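Local atomic coordinates of oligogalacturonate lyase (Vibrio parahaemolyticus RIMD 2210633, PDB entry 3C5M), a protein that probably cleaves short galacturonate oligomers derived from pectin by beta-elimination, using a seven-bladed beta-propeller that binds manganese. Residues D30-R35 / G58-Y63; L51-F56 / D81-G86; Q74-K79 / R93-V98. All blocks are in the same frame, centred on the assembly; numbering follows the deposited sequence.

The three contacts pass from one propeller blade to the next. Interaction 1 lies within the blade made of strands 6-8, 33-34, 49-54, 61-66 and 71-74. Interaction 2 sets strand 49-54 of that blade against the connection that leads to the following one. Interaction 3 reaches that following blade, on strand 94-99. The centre of interaction 2 lies about 6 Å from that of interaction 1 and about 8 Å from that of interaction 3. Along the chain, interaction 2 alternates its segments with those of both others, whereas interaction 1 closes before interaction 3 opens. Interactions 2 and 3 thus join the two blades through residues 74-86, while in interaction 1 the His34 side chain lies about 10 Å from the manganese.

Interaction 1 of 3, residues D30-R35 / G58-Y63; sequences DIICHR and GNRNYY. Unlike the reference sequence in segment 30-35: Ile31 (reference Val).
Arg60 passes between Ile32 and His34 and offers each a different part of its side chain. The apolar contacts come first. Ile32 lays its CG2 methyl over one face of the guanidinium, 3.6 Å above the plane and displaced toward the rim, with Arg60 NH2 3.9 Å from Ile32 CG2. Toward His34 the arginine uses its aliphatic part: Arg60 CD comes in at the edge of the imidazole, in the ring plane, 3.8 Å from His34 CE1. Ring and guanidinium planes stand 86° apart. Arg60 can do both because its chain bends at chi2 and chi3 (65° and 55°). Within the blade of this seven-bladed beta-propeller, strand 49-54 runs between strands 33-34 and 61-66, so the arginine reaches from just before strand 61-66, past the end of strand 49-54, to strand 33-34. The polar contacts are made elsewhere. Arg60 NE forms a salt bridge with Asp55, and a long, weak ion pair links Arg60 to Asp348. An aromatic contact is added by His34, which stacks its ring on Phe84; its side chain lies about 6 Å from that of His355, a manganese ligand.

Interaction 2 of 3, residues L51-F56 / D81-G86; sequences LFAGDF and DNTFGG
Thr83 packs its CB and CG2 against the methyl of Ala53, and its side chain can be traced outward from the backbone. Its CB sits 3.5 Å from Ala53 CB. The CG2 branch lies against the same methyl, with Thr83 CG2 also 3.5 Å from Ala53 CB, so the alanine touches both carbons at once. A chi1 of 47° swings the other branch, OG1, away from that methyl and turns it to the His34 ring. A second, lighter touch lies further back along the strand. Leu51 extends its CD2 to the backbone of Gly86, where the nearest atom, Gly86 C, is 4.1 Å away, while CD1 packs on Leu75. The loop carrying Thr83 is shaped by Asn82, whose OD1 accepts from two backbone amides. Phe84 N donates to Asn82 OD1 at 3.1 Å, closing an Asx turn, and Gly85 N donates to Asn82 OD1 at 3.0 Å, nearly straight at 171°, making the wider Asx motif. The two donors come from opposite faces of the amide plane. This connection leads from one propeller blade to the next, and here it lies over strand 49-54. Between the segments the contact is purely van der Waals, so the position of the loop probably depends more on the polar bonds around it: Asn82 O to the Tyr62 hydroxyl, and Asp81 to Lys99.

Interaction 3 of 3, residues Q74-K79 / R93-V98; sequences QLTEGK and RAFFYV
Thr76 turns its OG1 between the backbone N and the carbonyl carbon (chi1 67°), which puts CG2 anti to the carbonyl carbon and aims that methyl at Phe95 and Tyr97. Tyr97, at chi1 80°, reaches back from the opposite direction. This is packing between neighbouring blades of the seven-bladed beta-propeller: residues 74-79 leave the outer part of one blade, and strand 94-99 belongs to the next. Thr76 CG2 sits at the edge of the phenyl ring, in its plane, 3.7 Å from Phe95 CZ. Thr76 CG2 also lies 3.6 Å from Tyr97 CE1, so one methyl touches both rings, at the edge of Phe95 and obliquely on Tyr97. Leu75 brings its CD2 to Phe95 CE1 at 3.7 Å, the two side chains crossing at a slant, with Leu75 CB and CG close to the same ring atom. Tyr62 of the first blade meets both aromatic rings as well. The polar ends look elsewhere: Thr76 OG1 hydrogen-bonds to Asp81 and to the backbone N of Tyr62, and the Tyr97 hydroxyl to Glu114 and Lys99. Within 74-79, Gln74 NE2, which also hydrogen-bonds to Asp57, donates to Thr76 O at 3.0 Å and 166°, arriving from above the carbonyl plane.

Interaction 1 of 3, residues D30-R35 / G58-Y63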
# COMPACT_ATOMS: atom_id res chain seq x y z
N ASP A 30 10.83 -21.30 6.04
CA ASP A 30 10.44 -22.34 5.07
C ASP A 30 9.05 -22.19 4.45
O ASP A 30 8.67 -23.01 3.61
CB ASP A 30 10.51 -23.72 5.72
CG ASP A 30 9.80 -23.76 7.04
OD1 ASP A 30 10.39 -23.30 8.04
OD2 ASP A 30 8.64 -24.21 7.08
N ILE A 31 8.28 -21.18 4.85
CA ILE A 31 6.94 -20.98 4.26
C ILE A 31 6.76 -19.54 3.80
O ILE A 31 7.15 -18.60 4.49
CB ILE A 31 5.80 -21.39 5.27
CG1 ILE A 31 4.51 -21.67 4.51
CG2 ILE A 31 5.57 -20.29 6.29
CD1 ILE A 31 3.76 -22.84 5.09
N ILE A 32 6.19 -19.36 2.62
CA ILE A 32 5.96 -18.03 2.05
C ILE A 32 5.00 -17.15 2.87
O ILE A 32 3.89 -17.57 3.20
CB ILE A 32 5.42 -18.17 0.62
CG1 ILE A 32 6.45 -18.90 -0.23
CG2 ILE A 32 5.08 -16.79 0.06
CD1 ILE A 32 6.01 -19.18 -1.66
N CYS A 33 5.43 -15.93 3.18
CA CYS A 33 4.62 -14.98 3.93
C CYS A 33 4.96 -13.57 3.49
O CYS A 33 6.10 -13.29 3.12
CB CYS A 33 4.91 -15.06 5.42
SG CYS A 33 4.40 -16.59 6.19
N HIS A 34 3.98 -12.68 3.54
CA HIS A 34 4.23 -11.29 3.19
C HIS A 34 3.22 -10.38 3.84
O HIS A 34 2.11 -10.81 4.18
CB HIS A 34 4.19 -11.08 1.68
CG HIS A 34 2.82 -11.19 1.09
ND1 HIS A 34 2.26 -12.39 0.72
CD2 HIS A 34 1.90 -10.24 0.80
CE1 HIS A 34 1.06 -12.17 0.22
NE2 HIS A 34 0.82 -10.88 0.26
N ARG A 35 3.62 -9.12 3.99
CA ARG A 35 2.78 -8.09 4.58
C ARG A 35 1.89 -7.50 3.48
O ARG A 35 2.18 -7.65 2.29
CB ARG A 35 3.65 -6.99 5.17
CG ARG A 35 4.38 -6.16 4.14
CD ARG A 35 5.24 -5.14 4.83
NE ARG A 35 4.51 -4.27 5.75
CZ ARG A 35 3.68 -3.31 5.37
NH1 ARG A 35 3.49 -3.09 4.07
NH2 ARG A 35 3.07 -2.55 6.26
N GLY A 58 -1.64 -24.27 2.83
CA GLY A 58 -1.58 -24.64 1.43
C GLY A 58 -2.15 -23.59 0.49
O GLY A 58 -2.18 -23.78 -0.72
N ASN A 59 -2.60 -22.48 1.06
CA ASN A 59 -3.16 -21.41 0.26
C ASN A 59 -2.73 -20.08 0.80
O ASN A 59 -2.55 -19.93 2.01
CB ASN A 59 -4.68 -21.48 0.27
CG ASN A 59 -5.22 -22.44 -0.75
OD1 ASN A 59 -6.30 -23.02 -0.57
ND2 ASN A 59 -4.49 -22.63 -1.84
N ARG A 60 -2.55 -19.13 -0.09
CA ARG A 60 -2.18 -17.79 0.31
C ARG A 60 -3.42 -17.22 1.02
O ARG A 60 -4.35 -16.79 0.34
CB ARG A 60 -1.83 -16.99 -0.95
CG ARG A 60 -1.13 -15.65 -0.73
CD ARG A 60 0.25 -15.85 -0.11
NE ARG A 60 1.11 -16.75 -0.90
CZ ARG A 60 1.65 -16.44 -2.08
NH1 ARG A 60 1.45 -15.25 -2.63
NH2 ARG A 60 2.41 -17.34 -2.69
N ASN A 61 -3.45 -17.25 2.36
CA ASN A 61 -4.57 -16.75 3.19
C ASN A 61 -4.15 -15.68 4.21
O ASN A 61 -2.97 -15.43 4.40
CB ASN A 61 -5.20 -17.89 3.99
CG ASN A 61 -5.80 -18.96 3.10
OD1 ASN A 61 -6.59 -18.67 2.20
ND2 ASN A 61 -5.43 -20.23 3.37
N TYR A 62 -5.13 -15.08 4.90
CA TYR A 62 -4.86 -14.04 5.90
C TYR A 62 -4.73 -14.57 7.32
O TYR A 62 -5.50 -15.44 7.76
CB TYR A 62 -5.97 -13.00 5.89
CG TYR A 62 -5.82 -11.94 4.84
CD1 TYR A 62 -4.87 -10.93 4.98
CD2 TYR A 62 -6.61 -11.95 3.72
CE1 TYR A 62 -4.73 -9.95 4.02
CE2 TYR A 62 -6.48 -10.98 2.76
CZ TYR A 62 -5.55 -9.98 2.91
OH TYR A 62 -5.47 -8.97 1.97
N TYR A 63 -3.76 -14.03 8.05
CA TYR A 63 -3.57 -14.44 9.44
C TYR A 63 -3.53 -13.19 10.32
O TYR A 63 -3.35 -12.08 9.83
CB TYR A 63 -2.26 -15.24 9.57
CG TYR A 63 -2.32 -16.63 8.93
CD1 TYR A 63 -2.56 -17.76 9.71
CD2 TYR A 63 -2.18 -16.79 7.54
CE1 TYR A 63 -2.68 -19.03 9.12
CE2 TYR A 63 -2.30 -18.05 6.94
CZ TYR A 63 -2.54 -19.16 7.74
OH TYR A 63 -2.69 -20.40 7.15

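Interaction 2 of 3, residues L51-F56 / D81-G86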
# COMPACT_ATOMS: atom_id res chain seq x y z
N LEU A 51 -1.76 -8.05 10.93
CA LEU A 51 -2.46 -8.75 9.87
C LEU A 51 -1.43 -9.04 8.79
O LEU A 51 -0.63 -8.17 8.46
CB LEU A 51 -3.58 -7.86 9.33
CG LEU A 51 -4.41 -8.33 8.14
CD1 LEU A 51 -5.33 -9.48 8.55
CD2 LEU A 51 -5.22 -7.15 7.60
N PHE A 52 -1.43 -10.26 8.25
CA PHE A 52 -0.48 -10.64 7.20
C PHE A 52 -0.97 -11.88 6.46
O PHE A 52 -2.00 -12.45 6.81
CB PHE A 52 0.91 -10.89 7.81
CG PHE A 52 1.04 -12.21 8.55
CD1 PHE A 52 1.56 -13.34 7.91
CD2 PHE A 52 0.63 -12.32 9.87
CE1 PHE A 52 1.67 -14.56 8.58
CE2 PHE A 52 0.73 -13.54 10.56
CZ PHE A 52 1.25 -14.66 9.91
N ALA A 53 -0.24 -12.30 5.44
CA ALA A 53 -0.62 -13.47 4.66
C ALA A 53 0.48 -14.53 4.64
O ALA A 53 1.67 -14.21 4.73
CB ALA A 53 -0.94 -13.05 3.23
N GLY A 54 0.07 -15.80 4.52
CA GLY A 54 1.03 -16.89 4.47
C GLY A 54 0.42 -18.15 3.87
O GLY A 54 -0.80 -18.22 3.73
N ASP A 55 1.26 -19.13 3.54
CA ASP A 55 0.76 -20.38 2.95
C ASP A 55 0.66 -21.56 3.91
O ASP A 55 0.64 -22.70 3.47
CB ASP A 55 1.63 -20.78 1.76
CG ASP A 55 1.68 -19.71 0.69
OD1 ASP A 55 2.30 -19.94 -0.38
OD2 ASP A 55 1.10 -18.63 0.92
N PHE A 56 0.60 -21.28 5.20
CA PHE A 56 0.51 -22.34 6.19
C PHE A 56 -0.54 -23.38 5.82
O PHE A 56 -0.33 -24.58 6.01
CB PHE A 56 0.17 -21.76 7.56
CG PHE A 56 1.20 -20.82 8.08
CD1 PHE A 56 2.37 -21.30 8.67
CD2 PHE A 56 1.02 -19.45 7.96
CE1 PHE A 56 3.35 -20.42 9.13
CE2 PHE A 56 2.00 -18.56 8.41
CZ PHE A 56 3.16 -19.06 9.00
N ASP A 81 -7.93 -15.30 -2.37
CA ASP A 81 -7.77 -14.09 -1.59
C ASP A 81 -6.77 -13.16 -2.23
O ASP A 81 -5.77 -13.61 -2.80
CB ASP A 81 -7.26 -14.39 -0.18
CG ASP A 81 -8.14 -15.36 0.57
OD1 ASP A 81 -9.24 -15.69 0.09
OD2 ASP A 81 -7.71 -15.80 1.67
N ASN A 82 -7.05 -11.87 -2.15
CA ASN A 82 -6.13 -10.86 -2.64
C ASN A 82 -5.43 -10.53 -1.33
O ASN A 82 -5.96 -9.83 -0.47
CB ASN A 82 -6.88 -9.65 -3.16
CG ASN A 82 -5.95 -8.54 -3.55
OD1 ASN A 82 -5.14 -8.07 -2.75
ND2 ASN A 82 -6.06 -8.11 -4.79
N THR A 83 -4.24 -11.07 -1.16
CA THR A 83 -3.53 -10.90 0.09
C THR A 83 -2.82 -9.60 0.30
O THR A 83 -2.17 -9.42 1.33
CB THR A 83 -2.54 -12.05 0.29
OG1 THR A 83 -1.79 -12.28 -0.92
CG2 THR A 83 -3.31 -13.32 0.64
N PHE A 84 -2.95 -8.67 -0.65
CA PHE A 84 -2.28 -7.36 -0.52
C PHE A 84 -3.16 -6.20 -0.08
O PHE A 84 -2.73 -5.39 0.73
CB PHE A 84 -1.62 -6.97 -1.85
CG PHE A 84 -0.51 -7.88 -2.25
CD1 PHE A 84 -0.78 -9.06 -2.94
CD2 PHE A 84 0.79 -7.59 -1.90
CE1 PHE A 84 0.25 -9.93 -3.26
CE2 PHE A 84 1.81 -8.46 -2.21
CZ PHE A 84 1.54 -9.63 -2.90
N GLY A 85 -4.37 -6.13 -0.62
CA GLY A 85 -5.28 -5.05 -0.29
C GLY A 85 -5.90 -5.10 1.08
O GLY A 85 -6.42 -4.10 1.55
N GLY A 86 -5.85 -6.25 1.74
CA GLY A 86 -6.46 -6.38 3.06
C GLY A 86 -6.07 -5.33 4.07
O GLY A 86 -4.97 -4.78 4.01

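Interaction 3 of 3, residues Q74-K79 / R93-V98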
# COMPACT_ATOMS: atom_id res chain seq x y z
N GLN A 74 -5.73 -18.32 11.73
CA GLN A 74 -6.09 -18.24 10.33
C GLN A 74 -7.41 -17.49 10.21
O GLN A 74 -8.42 -17.89 10.78
CB GLN A 74 -6.22 -19.64 9.74
CG GLN A 74 -5.93 -19.73 8.25
CD GLN A 74 -6.20 -21.11 7.66
OE1 GLN A 74 -5.86 -22.14 8.27
NE2 GLN A 74 -6.80 -21.15 6.48
N LEU A 75 -7.38 -16.38 9.47
CA LEU A 75 -8.55 -15.53 9.27
C LEU A 75 -9.43 -16.00 8.13
O LEU A 75 -10.65 -16.04 8.26
CB LEU A 75 -8.09 -14.09 9.00
CG LEU A 75 -8.01 -13.14 10.18
CD1 LEU A 75 -7.66 -13.88 11.45
CD2 LEU A 75 -7.00 -12.05 9.88
N THR A 76 -8.80 -16.35 7.01
CA THR A 76 -9.53 -16.79 5.83
C THR A 76 -8.99 -18.12 5.30
O THR A 76 -7.83 -18.45 5.51
CB THR A 76 -9.42 -15.75 4.72
OG1 THR A 76 -8.07 -15.69 4.27
CG2 THR A 76 -9.84 -14.40 5.23
N GLU A 77 -9.84 -18.86 4.59
CA GLU A 77 -9.46 -20.15 4.03
C GLU A 77 -9.86 -20.26 2.56
O GLU A 77 -10.59 -19.42 2.04
CB GLU A 77 -10.12 -21.28 4.83
CG GLU A 77 -11.64 -21.27 4.79
CD GLU A 77 -12.27 -22.22 5.80
OE1 GLU A 77 -12.00 -23.44 5.72
OE2 GLU A 77 -13.02 -21.76 6.68
N GLY A 78 -9.37 -21.31 1.90
CA GLY A 78 -9.68 -21.53 0.50
C GLY A 78 -8.81 -20.67 -0.39
O GLY A 78 -7.93 -19.96 0.10
N LYS A 79 -9.03 -20.73 -1.70
CA LYS A 79 -8.23 -19.93 -2.61
C LYS A 79 -8.97 -18.69 -3.09
O LYS A 79 -10.17 -18.54 -2.88
CB LYS A 79 -7.79 -20.75 -3.82
CG LYS A 79 -8.92 -21.47 -4.51
CD LYS A 79 -8.61 -21.69 -5.99
CE LYS A 79 -8.51 -20.33 -6.71
NZ LYS A 79 -8.14 -20.45 -8.15
N ARG A 93 -12.20 -4.34 15.02
CA ARG A 93 -13.03 -5.49 15.32
C ARG A 93 -13.24 -6.33 14.07
O ARG A 93 -13.95 -7.34 14.08
CB ARG A 93 -14.37 -5.03 15.88
CG ARG A 93 -14.24 -4.26 17.19
CD ARG A 93 -15.58 -4.17 17.88
NE ARG A 93 -16.06 -5.51 18.22
CZ ARG A 93 -17.33 -5.81 18.47
NH1 ARG A 93 -18.26 -4.86 18.42
NH2 ARG A 93 -17.66 -7.05 18.78
N ALA A 94 -12.59 -5.92 12.99
CA ALA A 94 -12.72 -6.64 11.74
C ALA A 94 -11.70 -6.15 10.71
O ALA A 94 -11.07 -5.10 10.88
CB ALA A 94 -14.14 -6.46 11.20
N PHE A 95 -11.53 -6.94 9.65
CA PHE A 95 -10.63 -6.53 8.57
C PHE A 95 -11.38 -6.80 7.27
O PHE A 95 -12.34 -7.57 7.27
CB PHE A 95 -9.27 -7.28 8.63
CG PHE A 95 -9.21 -8.56 7.83
CD1 PHE A 95 -9.76 -9.74 8.34
CD2 PHE A 95 -8.60 -8.58 6.58
CE1 PHE A 95 -9.69 -10.93 7.61
CE2 PHE A 95 -8.53 -9.77 5.83
CZ PHE A 95 -9.08 -10.94 6.35
N PHE A 96 -10.97 -6.15 6.19
CA PHE A 96 -11.63 -6.31 4.90
C PHE A 96 -10.66 -6.82 3.85
O PHE A 96 -9.46 -6.50 3.89
CB PHE A 96 -12.19 -4.97 4.39
CG PHE A 96 -13.26 -4.38 5.25
CD1 PHE A 96 -12.97 -3.87 6.51
CD2 PHE A 96 -14.57 -4.29 4.78
CE1 PHE A 96 -13.96 -3.28 7.30
CE2 PHE A 96 -15.57 -3.70 5.55
CZ PHE A 96 -15.27 -3.20 6.82
N TYR A 97 -11.17 -7.60 2.91
CA TYR A 97 -10.35 -8.10 1.82
C TYR A 97 -11.23 -8.53 0.67
O TYR A 97 -12.43 -8.70 0.84
CB TYR A 97 -9.50 -9.29 2.28
CG TYR A 97 -10.24 -10.60 2.32
CD1 TYR A 97 -11.15 -10.87 3.35
CD2 TYR A 97 -10.02 -11.58 1.34
CE1 TYR A 97 -11.83 -12.09 3.41
CE2 TYR A 97 -10.69 -12.81 1.39
CZ TYR A 97 -11.59 -13.06 2.42
OH TYR A 97 -12.27 -14.26 2.47
N VAL A 98 -10.64 -8.69 -0.51
CA VAL A 98 -11.38 -9.09 -1.69
C VAL A 98 -11.05 -10.52 -2.07
O VAL A 98 -9.88 -10.92 -2.15
CB VAL A 98 -11.06 -8.18 -2.89
CG1 VAL A 98 -11.78 -8.68 -4.13
CG2 VAL A 98 -11.45 -6.76 -2.57